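Local coordinates for protein cytosine deaminase (Klebsiella pneumoniae, PDB 4R85) that binds 5-methylcytosine beside an Fe(II) ion and probably catalyses its hydrolytic deamination, at residues His56-Ala61 / Val147-Glu152; Thr81-Arg86 / Gln311-Pro316; Glu93-Arg98 / Leu125-Ala130. All coordinates share one frame; numbering follows the deposited sequence.

Interaction 1. Residues His56-Ala61 / Val147-Glu152; sequences HIHLDA and VAFPQE. With FE2 (Fe (II) ion), chain H; 17E (5-methylcytosine), chain G.
His58 and Phe149 meet deep in the active site, on segments carried by strands 47-57 and 143-149 of the amidohydrolase barrel. The imidazole turns its edge to the benzene ring in an offset edge-to-face pair, with centroids 5.4 Å apart and planes at 70°; the closest atoms are His58 CE1 and Phe149 CE2, 3.7 Å apart. While the imidazole edge approaches Phe149, one of its faces carries the methyl CM5 of 5-methylcytosine, displaced toward the rim, 3.4 Å from His58 CD2. Phe149 treats the same ligand differently, bringing its edge to the oxygen, with Phe149 CZ 3.6 Å from ligand O2.

Beyond Phe149 the chain folds through an inverse gamma turn centred on Pro150, and this brings Gln151 N over the middle of one face of the Phe149 ring. The Gln151 side chain then bends at chi2 (70°) to present its amide to the pyrimidine. Gln151 OE1 accepts from ligand N1 at 2.7 Å, in a bond that is nearly straight (172°), while Gln151 NE2 donates to ligand O2 at 3.0 Å. Two contacts of opposite polarity thus read the N1-C2-O2 edge and fix the rotation of the amide.

Next to CE1 in the same ring, His58 NE2 binds the iron at 2.3 Å. His56 NE2, from two residues earlier, also lies 2.3 Å from the metal, the two forming the His-X-His pair characteristic of amidohydrolases; His209, His241 and Asp308 complete the site. The contact therefore couples metal ligation to ligand binding: one imidazole holds iron, touches the ligand methyl and leans on Phe149, while the bonds to Gln151 are consistent with recognition of a base with a donor at N1 and an acceptor at O2.

Interaction 2. Residues Thr81-Arg86 / Gln311-Pro316; sequences TRWSQR and QDPWYP. With 17E (5-methylcytosine), chain G.
Trp83 and Trp314 bring helix 76-87 against the loop that follows strand 303-305, the last strand of this amidohydrolase TIM barrel, at the wall of the ligand pocket. The six-membered ring of Trp314 pushes its far corner at the root of the other tryptophan, with Trp314 CH2 3.5 Å from Trp83 CB. The rings meet obliquely, planes at 45°, with the five-membered ring of Trp83 and the six-membered ring of Trp314 centred 5.5 Å apart. Pro313 fills the adjoining place: its CG lies 4.0 Å from Trp83 CE3, and its CB touches Arg82 CB. The junction is thus wholly apolar.

Both faces of the Trp314 indole are in contact. Pro313 CB sits near the rim on one side, and on the opposite side C6 of 5-methylcytosine lies over the centre, 3.4 Å from Trp314 CE2. With CG turned away from its own carbonyl carbon (chi1 -68°), the indole extends across the base.

Polar ends are held from farther out. Trp314 NE1 bonds to Leu76 O, and Trp83 NE1 to Asp119 OD1, so each indole is fixed at its nitrogen as well as by packing; Arg82 leads its guanidinium away to a salt bridge with Glu78. Elsewhere on the loop, Tyr315 OH is hydrogen-bonded to His331 of the second subunit. The loop itself is shaped by an Asx turn at Asp312, whose OD1 is hydrogen-bonded to Ser309 OG, while Asp312 OD2 receives Trp314 N at 2.9 Å from above the carboxylate plane.

Interaction 3. Residues Glu93-Arg98 / Leu125-Ala130; sequences EDTRQR and LAALQA
Thr95, Ala127 and Ala130 meet across these two helices without any flat group between them; the flat groups that pair here, guanidinium and carboxylate, lie on helix 92-108. The Arg98 guanidinium holds the Asp94 carboxylate at its edge, nearly in plane, gripping it side-on with Arg98 NE 3.0 Å from Asp94 OD1 and Arg98 NH2 3.1 Å from Asp94 OD2. The carboxylate is tilted to the guanidinium, since both nitrogens meet its oxygens from above its plane (45° out for OD1 and 59° for OD2). Asp94 OD2 has a second cation in Arg86, and Arg98 NH1 reaches Asp60 O and Thr62 O. Arg96 NH1 lies 3.1 Å from Glu93 OE2, on its syn side, and Arg96 NH2 pairs with Glu137.

The junction is made of small side chains. Thr95 points CB and CG2 into the partner helix, with Thr95 CB 3.8 Å from Ala130 CB and Thr95 CG2 4.0 Å from Ala127 CB. Its methyl stands opposite the backbone N, which leaves OG1 beside that nitrogen, where it bonds back to Thr91 O. Such small side chains let the short helical segments approach to 8.5 Å, at a crossing angle of -52°.

Ala127 also touches Val118 of strand 111-119, which links the two helices along the chain. The arrangement is that of successive outer helices of a (β/α)8 (TIM) barrel, packed near their N-terminal ends.

Overall arrangement
All three contacts belong to one barrel and are largely buried, but they sit at different depths. Interaction 1 lies nearest the chain's centre and contains metal and ligand bonds; interaction 2 lies farther out and lays the Trp314 indole on the same 5-methylcytosine; interaction 3 packs helix on helix, bare of ligand, with salt bridges within helix 92-108, one of them involving the buried Arg98. The 56-61 segment ties them together: Ala61 packs on Trp83 and Asp312, Asp60 CB on Ala127, and Asp60 O meets Arg98 NH1. A further salt bridge, Arg86 to Asp94, joins consecutive helices of interactions 2 and 3, while Gln151 OE1 touches Trp314 beside the ligand.

Interaction 1. Residues His56-Ala61 / Val147-Glu152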
# COMPACT_ATOMS: atom_id res chain seq x y z
N HIS A 56 -6.72 0.43 -16.76
CA HIS A 56 -6.64 1.88 -16.83
C HIS A 56 -5.25 2.39 -16.48
O HIS A 56 -4.87 2.46 -15.31
CB HIS A 56 -7.67 2.50 -15.88
CG HIS A 56 -7.83 3.98 -16.06
ND1 HIS A 56 -9.06 4.57 -16.27
CD2 HIS A 56 -6.92 4.98 -16.04
CE1 HIS A 56 -8.90 5.88 -16.38
NE2 HIS A 56 -7.61 6.15 -16.25
N ILE A 57 -4.50 2.77 -17.51
CA ILE A 57 -3.16 3.33 -17.34
C ILE A 57 -2.94 4.35 -18.44
O ILE A 57 -3.60 4.27 -19.48
CB ILE A 57 -2.09 2.21 -17.39
CG1 ILE A 57 -0.70 2.75 -17.04
CG2 ILE A 57 -2.13 1.48 -18.74
CD1 ILE A 57 0.26 1.66 -16.56
N HIS A 58 -2.07 5.34 -18.21
CA HIS A 58 -1.75 6.34 -19.22
C HIS A 58 -0.35 6.10 -19.76
O HIS A 58 0.62 6.70 -19.27
CB HIS A 58 -1.82 7.75 -18.64
CG HIS A 58 -3.18 8.14 -18.16
ND1 HIS A 58 -3.99 9.02 -18.85
CD2 HIS A 58 -3.87 7.79 -17.05
CE1 HIS A 58 -5.12 9.19 -18.19
NE2 HIS A 58 -5.07 8.46 -17.10
N LEU A 59 -0.24 5.24 -20.76
CA LEU A 59 1.07 4.88 -21.32
C LEU A 59 1.74 6.02 -22.08
O LEU A 59 2.96 6.02 -22.23
CB LEU A 59 0.96 3.65 -22.22
CG LEU A 59 0.68 2.35 -21.49
CD1 LEU A 59 0.62 1.19 -22.47
CD2 LEU A 59 1.74 2.12 -20.41
N ASP A 60 0.97 6.98 -22.57
CA ASP A 60 1.60 8.09 -23.28
C ASP A 60 2.43 8.97 -22.34
O ASP A 60 3.46 9.52 -22.73
CB ASP A 60 0.59 8.92 -24.10
CG ASP A 60 -0.49 9.57 -23.24
OD1 ASP A 60 -1.07 10.57 -23.72
OD2 ASP A 60 -0.77 9.11 -22.11
N ALA A 61 1.99 9.06 -21.08
CA ALA A 61 2.63 9.94 -20.11
C ALA A 61 3.60 9.22 -19.18
O ALA A 61 4.30 9.85 -18.39
CB ALA A 61 1.58 10.69 -19.29
N VAL A 147 -7.66 4.04 -25.63
CA VAL A 147 -8.74 5.00 -25.43
C VAL A 147 -8.34 6.39 -25.95
O VAL A 147 -7.31 6.94 -25.55
CB VAL A 147 -9.08 5.16 -23.94
CG1 VAL A 147 -10.37 5.99 -23.77
CG2 VAL A 147 -9.22 3.79 -23.23
N ALA A 148 -9.17 6.96 -26.82
CA ALA A 148 -9.02 8.37 -27.21
C ALA A 148 -9.47 9.28 -26.07
O ALA A 148 -10.65 9.54 -25.89
CB ALA A 148 -9.82 8.67 -28.46
N PHE A 149 -8.49 9.78 -25.32
CA PHE A 149 -8.74 10.53 -24.09
C PHE A 149 -8.45 12.00 -24.35
O PHE A 149 -7.31 12.37 -24.63
CB PHE A 149 -7.81 10.00 -22.99
CG PHE A 149 -7.80 10.83 -21.73
CD1 PHE A 149 -8.98 11.15 -21.08
CD2 PHE A 149 -6.61 11.28 -21.19
CE1 PHE A 149 -8.97 11.91 -19.91
CE2 PHE A 149 -6.58 12.03 -20.03
CZ PHE A 149 -7.76 12.35 -19.39
N PRO A 150 -9.49 12.85 -24.31
CA PRO A 150 -9.30 14.28 -24.59
C PRO A 150 -8.93 15.03 -23.31
O PRO A 150 -9.79 15.67 -22.70
CB PRO A 150 -10.68 14.71 -25.07
CG PRO A 150 -11.64 13.81 -24.28
CD PRO A 150 -10.90 12.50 -24.06
N GLN A 151 -7.66 14.93 -22.90
CA GLN A 151 -7.20 15.49 -21.63
C GLN A 151 -7.65 16.93 -21.37
O GLN A 151 -8.04 17.28 -20.25
CB GLN A 151 -5.68 15.44 -21.56
CG GLN A 151 -5.09 16.10 -20.32
CD GLN A 151 -5.38 15.31 -19.06
OE1 GLN A 151 -4.63 14.41 -18.70
NE2 GLN A 151 -6.49 15.62 -18.41
N GLU A 152 -7.57 17.78 -22.39
CA GLU A 152 -7.89 19.18 -22.15
C GLU A 152 -9.32 19.54 -22.53
O GLU A 152 -9.68 20.72 -22.63
CB GLU A 152 -6.84 20.09 -22.81
CG GLU A 152 -5.47 19.84 -22.17
CD GLU A 152 -4.40 20.81 -22.61
OE1 GLU A 152 -3.27 20.35 -22.87
OE2 GLU A 152 -4.70 22.02 -22.69
FE FE2 H . -6.73 8.09 -15.52
N1 17E G . -5.13 12.85 -16.53
C2 17E G . -6.24 12.92 -15.79
O2 17E G . -7.23 13.79 -16.15
N3 17E G . -6.41 12.14 -14.72
C4 17E G . -5.46 11.27 -14.35
N4 17E G . -5.65 10.45 -13.20
C5 17E G . -4.27 11.17 -15.09
C6 17E G . -4.14 12.00 -16.20
CM5 17E G . -3.20 10.21 -14.69

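Interaction 2. Residues Thr81-Arg86 / Gln311-Pro316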
# COMPACT_ATOMS: atom_id res chain seq x y z
N THR A 81 -1.24 20.77 -16.17
CA THR A 81 -0.33 21.85 -16.59
C THR A 81 1.05 21.31 -16.95
O THR A 81 1.63 21.69 -17.97
CB THR A 81 -0.20 22.91 -15.49
OG1 THR A 81 -1.47 23.53 -15.30
CG2 THR A 81 0.84 23.97 -15.89
N ARG A 82 1.57 20.40 -16.13
CA ARG A 82 2.90 19.86 -16.35
C ARG A 82 2.93 18.99 -17.60
O ARG A 82 3.90 19.00 -18.36
CB ARG A 82 3.37 19.04 -15.14
CG ARG A 82 3.53 19.84 -13.86
CD ARG A 82 4.72 20.82 -13.91
NE ARG A 82 4.61 21.76 -12.81
CZ ARG A 82 4.41 23.07 -12.94
NH1 ARG A 82 4.30 23.83 -11.87
NH2 ARG A 82 4.32 23.61 -14.15
N TRP A 83 1.85 18.22 -17.79
CA TRP A 83 1.73 17.36 -18.96
C TRP A 83 1.69 18.20 -20.22
O TRP A 83 2.29 17.85 -21.24
CB TRP A 83 0.47 16.49 -18.86
CG TRP A 83 0.20 15.68 -20.09
CD1 TRP A 83 -0.93 15.70 -20.85
CD2 TRP A 83 1.09 14.74 -20.72
NE1 TRP A 83 -0.81 14.83 -21.90
CE2 TRP A 83 0.42 14.22 -21.85
CE3 TRP A 83 2.39 14.29 -20.44
CZ2 TRP A 83 1.00 13.27 -22.69
CZ3 TRP A 83 2.97 13.34 -21.28
CH2 TRP A 83 2.27 12.84 -22.39
N SER A 84 0.97 19.32 -20.16
CA SER A 84 0.93 20.25 -21.28
C SER A 84 2.33 20.75 -21.67
O SER A 84 2.66 20.86 -22.84
CB SER A 84 -0.00 21.43 -20.95
OG SER A 84 -0.11 22.30 -22.06
N GLN A 85 3.17 21.04 -20.68
CA GLN A 85 4.56 21.40 -20.94
C GLN A 85 5.34 20.26 -21.60
O GLN A 85 6.16 20.50 -22.50
CB GLN A 85 5.27 21.74 -19.63
CG GLN A 85 4.77 22.98 -18.95
CD GLN A 85 5.51 23.22 -17.65
OE1 GLN A 85 5.32 22.49 -16.69
NE2 GLN A 85 6.36 24.24 -17.63
N ARG A 86 5.10 19.04 -21.12
CA ARG A 86 5.82 17.87 -21.61
C ARG A 86 5.41 17.54 -23.04
O ARG A 86 6.22 17.04 -23.82
CB ARG A 86 5.55 16.66 -20.69
CG ARG A 86 6.30 15.38 -21.08
CD ARG A 86 7.80 15.65 -21.27
NE ARG A 86 8.55 14.40 -21.44
CZ ARG A 86 8.72 13.78 -22.61
NH1 ARG A 86 9.41 12.65 -22.66
NH2 ARG A 86 8.19 14.28 -23.71
N GLN A 311 5.10 6.74 -12.76
CA GLN A 311 6.12 7.80 -12.83
C GLN A 311 5.79 8.88 -13.85
O GLN A 311 6.56 9.14 -14.77
CB GLN A 311 7.49 7.19 -13.12
CG GLN A 311 7.95 6.20 -12.05
CD GLN A 311 9.27 5.55 -12.39
OE1 GLN A 311 9.32 4.41 -12.87
NE2 GLN A 311 10.36 6.26 -12.14
N ASP A 312 4.65 9.54 -13.67
CA ASP A 312 4.20 10.49 -14.66
C ASP A 312 3.94 11.88 -14.01
O ASP A 312 4.27 12.06 -12.83
CB ASP A 312 3.01 9.88 -15.46
CG ASP A 312 1.70 9.85 -14.67
OD1 ASP A 312 0.73 9.27 -15.19
OD2 ASP A 312 1.63 10.41 -13.56
N PRO A 313 3.37 12.85 -14.76
CA PRO A 313 3.23 14.17 -14.10
C PRO A 313 2.27 14.19 -12.90
O PRO A 313 2.31 15.14 -12.13
CB PRO A 313 2.66 15.06 -15.22
CG PRO A 313 3.06 14.38 -16.49
CD PRO A 313 3.01 12.92 -16.19
N TRP A 314 1.44 13.16 -12.75
CA TRP A 314 0.45 13.13 -11.67
C TRP A 314 0.91 12.31 -10.47
O TRP A 314 0.47 12.55 -9.34
CB TRP A 314 -0.89 12.58 -12.18
CG TRP A 314 -1.56 13.49 -13.15
CD1 TRP A 314 -2.43 14.51 -12.86
CD2 TRP A 314 -1.39 13.48 -14.57
NE1 TRP A 314 -2.82 15.13 -14.03
CE2 TRP A 314 -2.20 14.53 -15.09
CE3 TRP A 314 -0.65 12.70 -15.46
CZ2 TRP A 314 -2.27 14.81 -16.46
CZ3 TRP A 314 -0.72 12.98 -16.83
CH2 TRP A 314 -1.52 14.03 -17.31
N TYR A 315 1.79 11.35 -10.70
CA TYR A 315 2.10 10.35 -9.68
C TYR A 315 3.54 9.86 -9.82
O TYR A 315 3.91 9.30 -10.84
CB TYR A 315 1.11 9.19 -9.83
CG TYR A 315 1.25 8.07 -8.82
CD1 TYR A 315 1.89 6.88 -9.16
CD2 TYR A 315 0.74 8.20 -7.54
CE1 TYR A 315 2.01 5.84 -8.25
CE2 TYR A 315 0.85 7.16 -6.61
CZ TYR A 315 1.49 5.99 -6.98
OH TYR A 315 1.61 4.96 -6.07
N PRO A 316 4.36 10.08 -8.78
CA PRO A 316 5.81 9.87 -8.97
C PRO A 316 6.27 8.42 -8.78
O PRO A 316 7.43 8.12 -9.07
CB PRO A 316 6.44 10.78 -7.90
CG PRO A 316 5.40 10.85 -6.81
CD PRO A 316 4.05 10.74 -7.50
N1 17E G . -5.13 12.85 -16.53
C2 17E G . -6.24 12.92 -15.79
O2 17E G . -7.23 13.79 -16.15
N3 17E G . -6.41 12.14 -14.72
C4 17E G . -5.46 11.27 -14.35
N4 17E G . -5.65 10.45 -13.20
C5 17E G . -4.27 11.17 -15.09
C6 17E G . -4.14 12.00 -16.20
CM5 17E G . -3.20 10.21 -14.69

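Interaction 3. Residues Glu93-Arg98 / Leu125-Ala130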
# COMPACT_ATOMS: atom_id res chain seq x y z
N GLU A 93 8.91 8.26 -31.31
CA GLU A 93 9.97 7.37 -30.83
C GLU A 93 10.16 7.46 -29.30
O GLU A 93 10.40 6.45 -28.64
CB GLU A 93 11.29 7.62 -31.55
CG GLU A 93 12.33 6.56 -31.28
CD GLU A 93 11.76 5.15 -31.37
OE1 GLU A 93 11.15 4.80 -32.40
OE2 GLU A 93 11.91 4.39 -30.38
N ASP A 94 10.06 8.67 -28.77
CA ASP A 94 10.08 8.89 -27.32
C ASP A 94 8.94 8.13 -26.64
O ASP A 94 9.14 7.44 -25.63
CB ASP A 94 9.98 10.40 -27.05
CG ASP A 94 9.59 10.73 -25.61
OD1 ASP A 94 10.27 10.26 -24.68
OD2 ASP A 94 8.60 11.48 -25.43
N THR A 95 7.75 8.25 -27.19
CA THR A 95 6.58 7.60 -26.61
C THR A 95 6.74 6.09 -26.65
O THR A 95 6.49 5.40 -25.66
CB THR A 95 5.31 8.02 -27.35
OG1 THR A 95 5.17 9.44 -27.26
CG2 THR A 95 4.06 7.34 -26.76
N ARG A 96 7.18 5.59 -27.79
CA ARG A 96 7.36 4.15 -27.98
C ARG A 96 8.29 3.55 -26.93
O ARG A 96 7.97 2.52 -26.33
CB ARG A 96 7.90 3.87 -29.37
CG ARG A 96 8.26 2.42 -29.61
CD ARG A 96 8.83 2.24 -31.01
NE ARG A 96 9.28 0.88 -31.22
CZ ARG A 96 10.51 0.46 -30.95
NH1 ARG A 96 11.41 1.31 -30.48
NH2 ARG A 96 10.84 -0.81 -31.16
N GLN A 97 9.43 4.20 -26.72
CA GLN A 97 10.43 3.68 -25.79
C GLN A 97 9.93 3.63 -24.35
O GLN A 97 10.12 2.62 -23.65
CB GLN A 97 11.72 4.50 -25.89
CG GLN A 97 12.44 4.30 -27.23
CD GLN A 97 13.53 5.32 -27.46
OE1 GLN A 97 13.60 6.34 -26.77
NE2 GLN A 97 14.39 5.06 -28.44
N ARG A 98 9.29 4.71 -23.90
CA ARG A 98 8.72 4.75 -22.55
C ARG A 98 7.57 3.76 -22.38
O ARG A 98 7.46 3.08 -21.35
CB ARG A 98 8.25 6.17 -22.21
CG ARG A 98 9.38 7.18 -22.08
CD ARG A 98 8.88 8.58 -21.69
NE ARG A 98 8.20 9.25 -22.80
CZ ARG A 98 6.88 9.29 -22.97
NH1 ARG A 98 6.06 8.69 -22.11
NH2 ARG A 98 6.36 9.93 -24.02
N LEU A 125 -1.17 14.25 -32.69
CA LEU A 125 -1.57 12.87 -32.38
C LEU A 125 -0.37 11.91 -32.38
O LEU A 125 -0.50 10.74 -32.72
CB LEU A 125 -2.67 12.38 -33.32
CG LEU A 125 -3.98 13.17 -33.17
CD1 LEU A 125 -5.02 12.75 -34.20
CD2 LEU A 125 -4.52 13.03 -31.76
N ALA A 126 0.79 12.43 -31.98
CA ALA A 126 2.04 11.68 -32.02
C ALA A 126 2.03 10.44 -31.12
O ALA A 126 2.42 9.35 -31.56
CB ALA A 126 3.21 12.59 -31.66
N ALA A 127 1.60 10.60 -29.87
CA ALA A 127 1.56 9.48 -28.95
C ALA A 127 0.57 8.41 -29.42
O ALA A 127 0.81 7.21 -29.27
CB ALA A 127 1.19 9.94 -27.54
N LEU A 128 -0.56 8.85 -29.96
CA LEU A 128 -1.56 7.90 -30.44
C LEU A 128 -0.96 7.06 -31.56
O LEU A 128 -1.09 5.83 -31.58
CB LEU A 128 -2.81 8.63 -30.94
CG LEU A 128 -3.90 7.73 -31.51
CD1 LEU A 128 -4.41 6.75 -30.45
CD2 LEU A 128 -5.03 8.58 -32.04
N GLN A 129 -0.27 7.72 -32.49
CA GLN A 129 0.40 7.03 -33.58
C GLN A 129 1.37 5.99 -33.04
O GLN A 129 1.38 4.84 -33.49
CB GLN A 129 1.15 8.03 -34.46
CG GLN A 129 0.22 8.94 -35.25
CD GLN A 129 0.96 10.04 -36.00
OE1 GLN A 129 2.11 9.86 -36.41
NE2 GLN A 129 0.30 11.18 -36.17
N ALA A 130 2.17 6.39 -32.06
CA ALA A 130 3.16 5.48 -31.49
C ALA A 130 2.48 4.28 -30.81
O ALA A 130 2.92 3.14 -30.98
CB ALA A 130 4.07 6.21 -30.51